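Local coordinates for protein aminoglycoside phosphotransferase (Mycobacterium smegmatis, PDB 6EF6) that phosphorylates (S)-1-amino-2-propanol, acting as the aminopropanol kinase of the aminoacetone utilization microcompartment, at residues F173-W177 with E178-G182; E194-A198 with S199-L203; Q208-L211 with H212-E216. All blocks are in the same frame, centred on the assembly; numbering follows the deposited sequence.

Interaction 1 (F173-W177 with E178-G182); sequences FSWDW and EHCLG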
ATOM      1  N   PHE A 173       9.570  -2.108  -8.843  1.00 22.01           N
ATOM      2  CA  PHE A 173      10.386  -2.765  -7.832  1.00 23.01           C
ATOM      3  C   PHE A 173       9.671  -3.962  -7.216  1.00 19.97           C
ATOM      4  O   PHE A 173       8.525  -4.289  -7.557  1.00 19.48           O
ATOM      5  CB  PHE A 173      10.924  -1.753  -6.812  1.00 21.37           C
ATOM      6  CG  PHE A 173       9.878  -0.962  -6.019  1.00 21.77           C
ATOM      7  CD1 PHE A 173       8.544  -1.349  -5.905  1.00 21.41           C
ATOM      8  CD2 PHE A 173      10.260   0.203  -5.358  1.00 22.11           C
ATOM      9  CE1 PHE A 173       7.652  -0.605  -5.168  1.00 21.01           C
ATOM     10  CE2 PHE A 173       9.334   0.925  -4.583  1.00 21.24           C
ATOM     11  CZ  PHE A 173       8.059   0.527  -4.498  1.00 20.05           C
ATOM     12  N   SER A 174      10.395  -4.678  -6.355  1.00 18.48           N
ATOM     13  CA  SER A 174       9.934  -5.940  -5.778  1.00 18.88           C
ATOM     14  C   SER A 174       9.841  -5.881  -4.257  1.00 17.17           C
ATOM     15  O   SER A 174      10.657  -5.211  -3.589  1.00 19.65           O
ATOM     16  CB  SER A 174      10.872  -7.088  -6.128  1.00 22.63           C
ATOM     17  OG  SER A 174      10.883  -7.274  -7.544  1.00 22.25           O
ATOM     18  N   TRP A 175       8.845  -6.589  -3.730  1.00 16.10           N
ATOM     19  CA  TRP A 175       8.667  -6.792  -2.308  1.00 15.25           C
ATOM     20  C   TRP A 175       9.018  -8.246  -2.049  1.00 16.11           C
ATOM     21  O   TRP A 175       8.225  -8.998  -1.501  1.00 16.58           O
ATOM     22  CB  TRP A 175       7.243  -6.447  -1.864  1.00 16.09           C
ATOM     23  CG  TRP A 175       6.928  -5.014  -2.071  1.00 15.50           C
ATOM     24  CD1 TRP A 175       6.171  -4.437  -3.091  1.00 17.20           C
ATOM     25  CD2 TRP A 175       7.346  -3.910  -1.241  1.00 18.68           C
ATOM     26  NE1 TRP A 175       6.135  -3.083  -2.944  1.00 18.21           N
ATOM     27  CE2 TRP A 175       6.850  -2.721  -1.841  1.00 18.17           C
ATOM     28  CE3 TRP A 175       8.120  -3.799  -0.064  1.00 19.58           C
ATOM     29  CZ2 TRP A 175       7.073  -1.478  -1.302  1.00 18.67           C
ATOM     30  CZ3 TRP A 175       8.367  -2.531   0.451  1.00 20.43           C
ATOM     31  CH2 TRP A 175       7.823  -1.395  -0.149  1.00 21.08           C
ATOM     32  N   ASP A 176      10.231  -8.628  -2.436  1.00 18.02           N
ATOM     33  CA  ASP A 176      10.760  -9.959  -2.166  1.00 19.38           C
ATOM     34  C   ASP A 176      11.518  -9.969  -0.852  1.00 16.40           C
ATOM     35  O   ASP A 176      11.561  -8.961  -0.157  1.00 16.92           O
ATOM     36  CB  ASP A 176      11.611 -10.445  -3.341  1.00 19.03           C
ATOM     37  CG  ASP A 176      12.761  -9.517  -3.707  1.00 20.92           C
ATOM     38  OD1 ASP A 176      12.967  -8.530  -3.010  1.00 21.03           O
ATOM     39  OD2 ASP A 176      13.457  -9.833  -4.689  1.00 24.69           O
ATOM     40  N   TRP A 177      12.105 -11.118  -0.482  1.00 17.67           N
ATOM     41  CA  TRP A 177      12.793 -11.160   0.815  1.00 18.30           C
ATOM     42  C   TRP A 177      13.890 -10.106   0.875  1.00 17.73           C
ATOM     43  O   TRP A 177      13.958  -9.330   1.845  1.00 18.35           O
ATOM     44  CB  TRP A 177      13.400 -12.537   1.078  1.00 18.89           C
ATOM     45  CG  TRP A 177      14.030 -12.590   2.432  1.00 18.11           C
ATOM     46  CD1 TRP A 177      15.360 -12.472   2.715  1.00 23.29           C
ATOM     47  CD2 TRP A 177      13.340 -12.800   3.653  1.00 19.99           C
ATOM     48  NE1 TRP A 177      15.516 -12.551   4.102  1.00 24.75           N
ATOM     49  CE2 TRP A 177      14.297 -12.779   4.678  1.00 22.92           C
ATOM     50  CE3 TRP A 177      12.010 -13.000   3.976  1.00 20.55           C
ATOM     51  CZ2 TRP A 177      13.922 -12.918   6.039  1.00 22.13           C
ATOM     52  CZ3 TRP A 177      11.658 -13.166   5.301  1.00 23.26           C
ATOM     53  CH2 TRP A 177      12.628 -13.138   6.310  1.00 24.98           C
ATOM     54  N   GLU A 178      14.735 -10.068  -0.138  1.00 19.76           N
ATOM     55  CA  GLU A 178      15.860  -9.134  -0.200  1.00 20.06           C
ATOM     56  C   GLU A 178      15.438  -7.697   0.105  1.00 21.97           C
ATOM     57  O   GLU A 178      16.119  -6.982   0.854  1.00 21.74           O
ATOM     58  CB  GLU A 178      16.511  -9.216  -1.580  1.00 23.96           C
ATOM     59  CG  GLU A 178      17.603  -8.126  -1.734  1.00 30.10           C
ATOM     60  CD  GLU A 178      18.395  -8.215  -3.001  1.00 38.01           C
ATOM     61  OE1 GLU A 178      18.161  -9.155  -3.787  1.00 45.25           O
ATOM     62  OE2 GLU A 178      19.232  -7.303  -3.203  1.00 40.73           O
ATOM     63  N   HIS A 179      14.325  -7.251  -0.457  1.00 17.39           N
ATOM     64  CA  HIS A 179      13.960  -5.845  -0.380  1.00 17.98           C
ATOM     65  C   HIS A 179      13.015  -5.555   0.765  1.00 18.06           C
ATOM     66  O   HIS A 179      12.675  -4.390   0.984  1.00 17.75           O
ATOM     67  CB  HIS A 179      13.379  -5.336  -1.713  1.00 18.91           C
ATOM     68  CG  HIS A 179      14.370  -5.354  -2.822  1.00 20.28           C
ATOM     69  ND1 HIS A 179      14.558  -6.445  -3.639  1.00 21.03           N
ATOM     70  CD2 HIS A 179      15.334  -4.462  -3.169  1.00 24.37           C
ATOM     71  CE1 HIS A 179      15.533  -6.192  -4.500  1.00 24.67           C
ATOM     72  NE2 HIS A 179      16.039  -5.008  -4.214  1.00 24.15           N
ATOM     73  N   CYS A 180      12.578  -6.577   1.505  1.00 15.93           N
ATOM     74  CA  CYS A 180      11.793  -6.372   2.707  1.00 16.93           C
ATOM     75  C   CYS A 180      12.648  -6.481   3.964  1.00 16.35           C
ATOM     76  O   CYS A 180      12.736  -5.534   4.749  1.00 17.84           O
ATOM     77  CB  CYS A 180      10.661  -7.414   2.779  1.00 14.74           C
ATOM     78  SG  CYS A 180       9.344  -7.248   1.518  1.00 17.09           S
ATOM     79  N   LEU A 181      13.265  -7.637   4.166  1.00 17.34           N
ATOM     80  CA  LEU A 181      13.973  -8.000   5.393  1.00 18.43           C
ATOM     81  C   LEU A 181      15.400  -8.438   5.156  1.00 21.61           C
ATOM     82  O   LEU A 181      16.149  -8.579   6.133  1.00 22.75           O
ATOM     83  CB  LEU A 181      13.214  -9.126   6.104  1.00 21.19           C
ATOM     84  CG  LEU A 181      11.758  -8.809   6.401  1.00 16.95           C
ATOM     85  CD1 LEU A 181      11.085 -10.044   6.974  1.00 21.46           C
ATOM     86  CD2 LEU A 181      11.645  -7.672   7.379  1.00 21.16           C
ATOM     87  N   GLY A 182      15.841  -8.621   3.923  1.00 19.68           N
ATOM     88  CA  GLY A 182      17.167  -9.121   3.638  1.00 21.59           C
ATOM     89  C   GLY A 182      18.228  -8.050   3.462  1.00 23.75           C
ATOM     90  O   GLY A 182      18.285  -7.090   4.231  1.00 25.25           O
TER
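Asp176 and His179 meet at the start of the short helix 177-180, where Asp176 is the N-cap. From CB the aspartate turns its carboxylate between its own backbone N and carbonyl carbon (chi1 57°), which swings CG in to 3.6 Å from His179 ND1. OD1 then accepts two hydrogen bonds: the backbone N of His179 reaches OD1 at 3.2 Å on the anti side, well out of the carboxylate plane, and ND1 of His179 lies 2.7 Å from OD1 on the syn lone pair. This second bond is nearly straight, and carboxylate and imidazole are almost coplanar, 8° apart. The other oxygen, OD2, comes no nearer than 3.7 Å to His179 ND1.

The far end of the turn closes on Trp177 O, which accepts from the backbone N of Cys180, Leu181 and Gly182; the bond from Leu181 N, at 3.0 Å, is the straightest. The Trp177 six-membered ring receives Leu181 CB over one face in a CH-pi contact, 4.0 Å from the ring centroid, while Leu181 CD1 lies 3.5 Å from Trp177 CH2. Cys180 SG approaches the edge of the Trp175 ring, CE3 being 4.0 Å away, and Trp175 NE1 itself donates to Asp255 O. Two N-H groups of His179 thus converge on Asp176 OD1, which would probably favour the charged carboxylate, and the bond from ND1 fixes the imidazole's rotation.

Interaction 2 (E194-A198 with S199-L203); sequences EGVGA and SETAL. With NA (sodium ion), chain E.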
ATOM      1  N   GLU A 194      13.363   2.178  17.510  1.00 18.41           N
ATOM      2  CA  GLU A 194      13.268   2.396  18.947  1.00 17.75           C
ATOM      3  C   GLU A 194      12.342   1.382  19.576  1.00 17.27           C
ATOM      4  O   GLU A 194      11.328   0.993  18.982  1.00 19.10           O
ATOM      5  CB  GLU A 194      12.700   3.794  19.189  1.00 23.00           C
ATOM      6  CG  GLU A 194      13.620   4.940  18.822  1.00 27.55           C
ATOM      7  CD  GLU A 194      13.874   5.139  17.341  1.00 54.42           C
ATOM      8  OE1 GLU A 194      13.105   4.614  16.501  1.00 56.83           O
ATOM      9  OE2 GLU A 194      14.857   5.853  17.023  1.00 60.61           O
ATOM     10  N   GLY A 195      12.734   0.862  20.725  1.00 16.24           N
ATOM     11  CA  GLY A 195      11.990  -0.183  21.376  1.00 16.78           C
ATOM     12  C   GLY A 195      12.378  -1.580  21.004  1.00 16.89           C
ATOM     13  O   GLY A 195      11.811  -2.547  21.526  1.00 17.89           O
ATOM     14  N   VAL A 196      13.328  -1.733  20.063  1.00 15.42           N
ATOM     15  CA  VAL A 196      13.746  -3.052  19.620  1.00 15.22           C
ATOM     16  C   VAL A 196      15.102  -3.404  20.221  1.00 17.03           C
ATOM     17  O   VAL A 196      16.172  -3.210  19.614  1.00 20.26           O
ATOM     18  CB  VAL A 196      13.687  -3.186  18.081  1.00 13.19           C
ATOM     19  CG1 VAL A 196      14.030  -4.647  17.657  1.00 17.30           C
ATOM     20  CG2 VAL A 196      12.305  -2.884  17.601  1.00 13.97           C
ATOM     21  N   GLY A 197      15.079  -3.832  21.461  1.00 16.03           N
ATOM     22  CA  GLY A 197      16.282  -4.131  22.211  1.00 16.13           C
ATOM     23  C   GLY A 197      16.600  -5.603  22.214  1.00 15.47           C
ATOM     24  O   GLY A 197      16.213  -6.346  21.308  1.00 16.72           O
ATOM     25  N   ALA A 198      17.300  -6.056  23.236  1.00 17.05           N
ATOM     26  CA  ALA A 198      17.847  -7.422  23.251  1.00 16.85           C
ATOM     27  C   ALA A 198      16.757  -8.484  23.238  1.00 16.08           C
ATOM     28  O   ALA A 198      16.787  -9.399  22.429  1.00 15.96           O
ATOM     29  CB  ALA A 198      18.760  -7.564  24.471  1.00 19.01           C
ATOM     30  N   SER A 199      15.775  -8.399  24.164  1.00 16.32           N
ATOM     31  CA  SER A 199      14.728  -9.411  24.223  1.00 15.68           C
ATOM     32  C   SER A 199      13.831  -9.360  23.005  1.00 15.65           C
ATOM     33  O   SER A 199      13.470 -10.407  22.461  1.00 15.94           O
ATOM     34  CB  SER A 199      13.870  -9.228  25.479  1.00 20.46           C
ATOM     35  OG  SER A 199      14.640  -9.452  26.653  1.00 24.51           O
ATOM     36  N   GLU A 200      13.501  -8.162  22.555  1.00 14.86           N
ATOM     37  CA  GLU A 200      12.640  -8.022  21.385  1.00 14.27           C
ATOM     38  C   GLU A 200      13.325  -8.544  20.135  1.00 13.93           C
ATOM     39  O   GLU A 200      12.719  -9.240  19.301  1.00 13.42           O
ATOM     40  CB  GLU A 200      12.231  -6.575  21.141  1.00 15.38           C
ATOM     41  CG  GLU A 200      11.495  -5.890  22.302  1.00 17.14           C
ATOM     42  CD  GLU A 200      12.335  -5.326  23.372  1.00 18.44           C
ATOM     43  OE1 GLU A 200      13.564  -5.613  23.464  1.00 19.29           O
ATOM     44  OE2 GLU A 200      11.823  -4.599  24.240  1.00 19.06           O
ATOM     45  N   THR A 201      14.621  -8.234  19.965  1.00 14.36           N
ATOM     46  CA  THR A 201      15.307  -8.680  18.762  1.00 14.29           C
ATOM     47  C   THR A 201      15.427 -10.198  18.760  1.00 14.07           C
ATOM     48  O   THR A 201      15.331 -10.818  17.710  1.00 13.79           O
ATOM     49  CB  THR A 201      16.658  -8.018  18.669  1.00 14.97           C
ATOM     50  OG1 THR A 201      16.545  -6.584  18.608  1.00 15.89           O
ATOM     51  CG2 THR A 201      17.373  -8.478  17.426  1.00 16.73           C
ATOM     52  N   ALA A 202      15.560 -10.837  19.902  1.00 14.29           N
ATOM     53  CA  ALA A 202      15.557 -12.298  19.962  1.00 14.53           C
ATOM     54  C   ALA A 202      14.226 -12.872  19.494  1.00 13.66           C
ATOM     55  O   ALA A 202      14.196 -13.776  18.643  1.00 14.25           O
ATOM     56  CB  ALA A 202      15.915 -12.754  21.364  1.00 17.81           C
ATOM     57  N   LEU A 203      13.103 -12.414  20.071  1.00 13.80           N
ATOM     58  CA  LEU A 203      11.780 -12.918  19.670  1.00 14.12           C
ATOM     59  C   LEU A 203      11.501 -12.661  18.207  1.00 12.68           C
ATOM     60  O   LEU A 203      11.068 -13.549  17.470  1.00 13.48           O
ATOM     61  CB  LEU A 203      10.688 -12.251  20.507  1.00 17.46           C
ATOM     62  CG  LEU A 203      10.412 -12.894  21.859  1.00 33.21           C
ATOM     63  CD1 LEU A 203       9.519 -12.005  22.660  1.00 26.41           C
ATOM     64  CD2 LEU A 203       9.690 -14.195  21.624  1.00 46.88           C
TER
HETATM   65 NA    NA E 404      17.738  -2.553  18.008  1.00 23.12          NA
HETATM   66  O   HOH W   1      18.367  -4.738  17.758  1.00 21.11           O
HETATM   67  O   HOH W   2      16.983  -0.349  18.210  1.00 24.31           O
HETATM   68  O   HOH W   3      19.908  -1.813  16.462  1.00 45.59           O
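Gly197 O is gripped twice by Thr201, once by the hydroxyl and once by the backbone. Thr201 OG1 donates to Gly197 O at 2.7 Å from above the carbonyl plane, and Thr201 N donates to the same oxygen at 2.8 Å, closer to that plane. The hydroxyl can reach back because OG1 lies anti to the carbonyl carbon of its own residue, beside the backbone N (chi1 -60°). Gly197 is the N-cap of helix 198-218, and the next backbone bond of the first turn runs from Ala202 N to Ala198 O.

Glu200 folds toward the loop that leads into the helix. Its chain bends at chi2 (83°), laying CG 3.4 Å from Gly195 O and placing OE1 3.1 Å from Gly197 N, a weak, bent hydrogen bond. Val196 CG1 packs against Thr201 OG1 at 3.3 Å, the two side chains crossing at about a right angle.

Val196 O turns to a sodium ion and binds it at 2.3 Å; Gln191 O and three waters are its other ligands. One of these waters donates to Thr201 OG1 at 2.7 Å. The threonine hydroxyl thus donates one hydrogen bond to Gly197 O and accepts one from a metal-bound water, which would be polarised by the cation, so the sodium site and the first helical turn share a single polar chain.

Interaction 3 (Q208-L211 with H212-E216); sequences QDLL and HRKLE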
ATOM      1  N   GLN A 208      11.077 -14.069  12.519  1.00 13.74           N
ATOM      2  CA  GLN A 208      11.505 -13.711  11.163  1.00 14.23           C
ATOM      3  C   GLN A 208      12.127 -14.892  10.451  1.00 13.90           C
ATOM      4  O   GLN A 208      11.915 -15.099   9.242  1.00 14.30           O
ATOM      5  CB  GLN A 208      12.549 -12.587  11.235  1.00 14.98           C
ATOM      6  CG  GLN A 208      13.112 -12.194   9.902  1.00 15.94           C
ATOM      7  CD  GLN A 208      14.389 -11.458  10.036  1.00 15.83           C
ATOM      8  OE1 GLN A 208      14.462 -10.252   9.823  1.00 16.05           O
ATOM      9  NE2 GLN A 208      15.451 -12.158  10.385  1.00 16.70           N
ATOM     10  N   ASP A 209      13.009 -15.618  11.124  1.00 13.50           N
ATOM     11  CA  ASP A 209      13.706 -16.723  10.482  1.00 14.99           C
ATOM     12  C   ASP A 209      12.749 -17.871  10.137  1.00 14.31           C
ATOM     13  O   ASP A 209      12.899 -18.513   9.094  1.00 15.23           O
ATOM     14  CB  ASP A 209      14.893 -17.163  11.366  1.00 15.95           C
ATOM     15  CG  ASP A 209      16.015 -16.140  11.418  1.00 18.23           C
ATOM     16  OD1 ASP A 209      16.118 -15.194  10.593  1.00 16.93           O
ATOM     17  OD2 ASP A 209      16.869 -16.360  12.296  1.00 17.14           O
ATOM     18  N   LEU A 210      11.755 -18.122  10.983  1.00 14.40           N
ATOM     19  CA  LEU A 210      10.699 -19.087  10.667  1.00 13.93           C
ATOM     20  C   LEU A 210       9.895 -18.611   9.467  1.00 13.72           C
ATOM     21  O   LEU A 210       9.665 -19.388   8.526  1.00 14.48           O
ATOM     22  CB  LEU A 210       9.802 -19.280  11.913  1.00 14.17           C
ATOM     23  CG  LEU A 210       8.616 -20.205  11.637  1.00 17.85           C
ATOM     24  CD1 LEU A 210       9.041 -21.574  11.135  1.00 23.33           C
ATOM     25  CD2 LEU A 210       7.787 -20.308  12.913  1.00 19.75           C
ATOM     26  N   LEU A 211       9.533 -17.338   9.424  1.00 14.35           N
ATOM     27  CA  LEU A 211       8.864 -16.768   8.267  1.00 14.86           C
ATOM     28  C   LEU A 211       9.673 -16.964   7.007  1.00 12.98           C
ATOM     29  O   LEU A 211       9.140 -17.349   5.960  1.00 14.82           O
ATOM     30  CB  LEU A 211       8.621 -15.293   8.516  1.00 14.33           C
ATOM     31  CG  LEU A 211       8.235 -14.441   7.307  1.00 13.71           C
ATOM     32  CD1 LEU A 211       6.863 -14.848   6.821  1.00 14.31           C
ATOM     33  CD2 LEU A 211       8.233 -12.985   7.662  1.00 15.11           C
ATOM     34  N   HIS A 212      10.992 -16.724   7.064  1.00 13.88           N
ATOM     35  CA  HIS A 212      11.857 -16.903   5.897  1.00 16.64           C
ATOM     36  C   HIS A 212      11.773 -18.338   5.395  1.00 14.41           C
ATOM     37  O   HIS A 212      11.635 -18.594   4.187  1.00 16.49           O
ATOM     38  CB  HIS A 212      13.309 -16.535   6.286  1.00 16.34           C
ATOM     39  CG  HIS A 212      14.213 -16.302   5.129  1.00 17.12           C
ATOM     40  ND1 HIS A 212      15.553 -16.024   5.307  1.00 23.05           N
ATOM     41  CD2 HIS A 212      14.012 -16.339   3.803  1.00 19.44           C
ATOM     42  CE1 HIS A 212      16.123 -15.865   4.132  1.00 23.44           C
ATOM     43  NE2 HIS A 212      15.219 -16.066   3.193  1.00 22.66           N
ATOM     44  N   ARG A 213      11.862 -19.312   6.303  1.00 15.72           N
ATOM     45  CA  ARG A 213      11.774 -20.717   5.913  1.00 17.50           C
ATOM     46  C   ARG A 213      10.409 -21.037   5.305  1.00 15.95           C
ATOM     47  O   ARG A 213      10.322 -21.777   4.326  1.00 17.36           O
ATOM     48  CB  ARG A 213      12.049 -21.629   7.117  1.00 18.40           C
ATOM     49  CG  ARG A 213      13.495 -21.587   7.615  1.00 21.35           C
ATOM     50  CD  ARG A 213      13.619 -22.143   9.051  1.00 37.25           C
ATOM     51  NE  ARG A 213      12.800 -23.319   9.317  1.00 49.06           N
ATOM     52  CZ  ARG A 213      12.413 -23.711  10.529  1.00 59.33           C
ATOM     53  NH1 ARG A 213      11.669 -24.802  10.656  1.00 62.63           N
ATOM     54  NH2 ARG A 213      12.759 -23.015  11.613  1.00 55.55           N
ATOM     55  N   LYS A 214       9.350 -20.463   5.829  1.00 15.04           N
ATOM     56  CA  LYS A 214       8.021 -20.713   5.283  1.00 15.69           C
ATOM     57  C   LYS A 214       7.878 -20.103   3.910  1.00 14.96           C
ATOM     58  O   LYS A 214       7.296 -20.725   3.018  1.00 15.65           O
ATOM     59  CB  LYS A 214       6.940 -20.209   6.232  1.00 16.54           C
ATOM     60  CG  LYS A 214       6.925 -21.020   7.501  1.00 21.02           C
ATOM     61  CD  LYS A 214       5.746 -20.777   8.362  1.00 27.05           C
ATOM     62  CE  LYS A 214       4.394 -20.974   7.688  1.00 44.81           C
ATOM     63  NZ  LYS A 214       4.162 -22.359   7.179  1.00 41.58           N
ATOM     64  N   LEU A 215       8.429 -18.921   3.697  1.00 14.50           N
ATOM     65  CA  LEU A 215       8.412 -18.305   2.379  1.00 16.05           C
ATOM     66  C   LEU A 215       9.241 -19.068   1.367  1.00 17.37           C
ATOM     67  O   LEU A 215       8.838 -19.183   0.202  1.00 17.31           O
ATOM     68  CB  LEU A 215       8.857 -16.848   2.435  1.00 16.92           C
ATOM     69  CG  LEU A 215       7.922 -15.866   3.158  1.00 16.17           C
ATOM     70  CD1 LEU A 215       8.638 -14.561   3.363  1.00 19.35           C
ATOM     71  CD2 LEU A 215       6.638 -15.630   2.345  1.00 17.81           C
ATOM     72  N   GLU A 216      10.370 -19.646   1.783  1.00 16.76           N
ATOM     73  CA  GLU A 216      11.166 -20.447   0.870  1.00 19.07           C
ATOM     74  C   GLU A 216      10.408 -21.683   0.439  1.00 18.30           C
ATOM     75  O   GLU A 216      10.497 -22.100  -0.725  1.00 21.68           O
ATOM     76  CB  GLU A 216      12.493 -20.824   1.525  1.00 21.26           C
ATOM     77  CG  GLU A 216      13.472 -19.663   1.572  1.00 37.19           C
ATOM     78  CD  GLU A 216      14.798 -20.037   2.233  1.00 59.35           C
ATOM     79  OE1 GLU A 216      14.856 -21.074   2.944  1.00 60.58           O
ATOM     80  OE2 GLU A 216      15.774 -19.281   2.037  1.00 65.22           O
TER
HETATM   81  O   HOH W   4      16.491 -15.773   7.909  1.00 28.51           O
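The guanidinium of Arg213 carries Leu210 over one face: CD1 stands 3.9 Å above the plane, offset toward the rim, and comes within 4.0 Å of both CZ and NH2. Bending at chi3 (40°) folds the arginine back along the helix to make this apolar cover, while its CG lies against Asp209 O. The other flat group, the His212 ring, has a water at its edge and in its plane, 2.8 Å from ND1. That water donates to Asp209 OD1, also at 2.8 Å, and so spans one turn between two groups whose own atoms, OD1 and ND1, do not touch. The His212 ring also stacks with the ring of Trp177 of the neighbouring short helix.

Asp209 OD1 has a second donor in Gln208 NE2, 3.1 Å away; the carboxylate oxygen lies in the plane of the amide but is met from above its own plane. The opposite end of that amide, Gln208 OE1, accepts from Trp190 NE1, so the amide's rotation is fixed.

Along the buried side Leu211 and Leu215 cross one turn apart, their CD1 atoms 3.9 Å from each other; Ser305 and Tyr345 touch Leu211, and Phe306 touches Leu215. Leu215 N closes the turn on Leu211 O at 2.8 Å, one of the regular i to i+4 bonds. The leucines thus pack on helices 303-320 and 325-347, while the polar chain runs beside helix 177-180, with Asp209 OD1 gripped by an amide N-H and by a water that links it to His212.

Overall arrangement
Interactions 2 and 3 belong to the same helix, 198-218, the first at its N-terminal start and the second farther along, their centres about 19 Å apart. Interaction 1 sits on the preceding helix, 177-180, and touches interaction 3 directly: Trp177 packs on His212, Gln208 and Leu215, joining the two helices. Interactions 1 and 3 are partly buried, mixing apolar packing with polar side chains, whereas 194-203 lies at the surface, where a sodium ion and its waters join the helix-start hydrogen bonds. Interactions 1 and 2 lie at helix starts: at 173-182 an aspartate side chain caps the helix, at 194-203 the N-cap is a glycine, whose carbonyl takes the threonine hydroxyl. Interaction 3, mid-helix, has no cap.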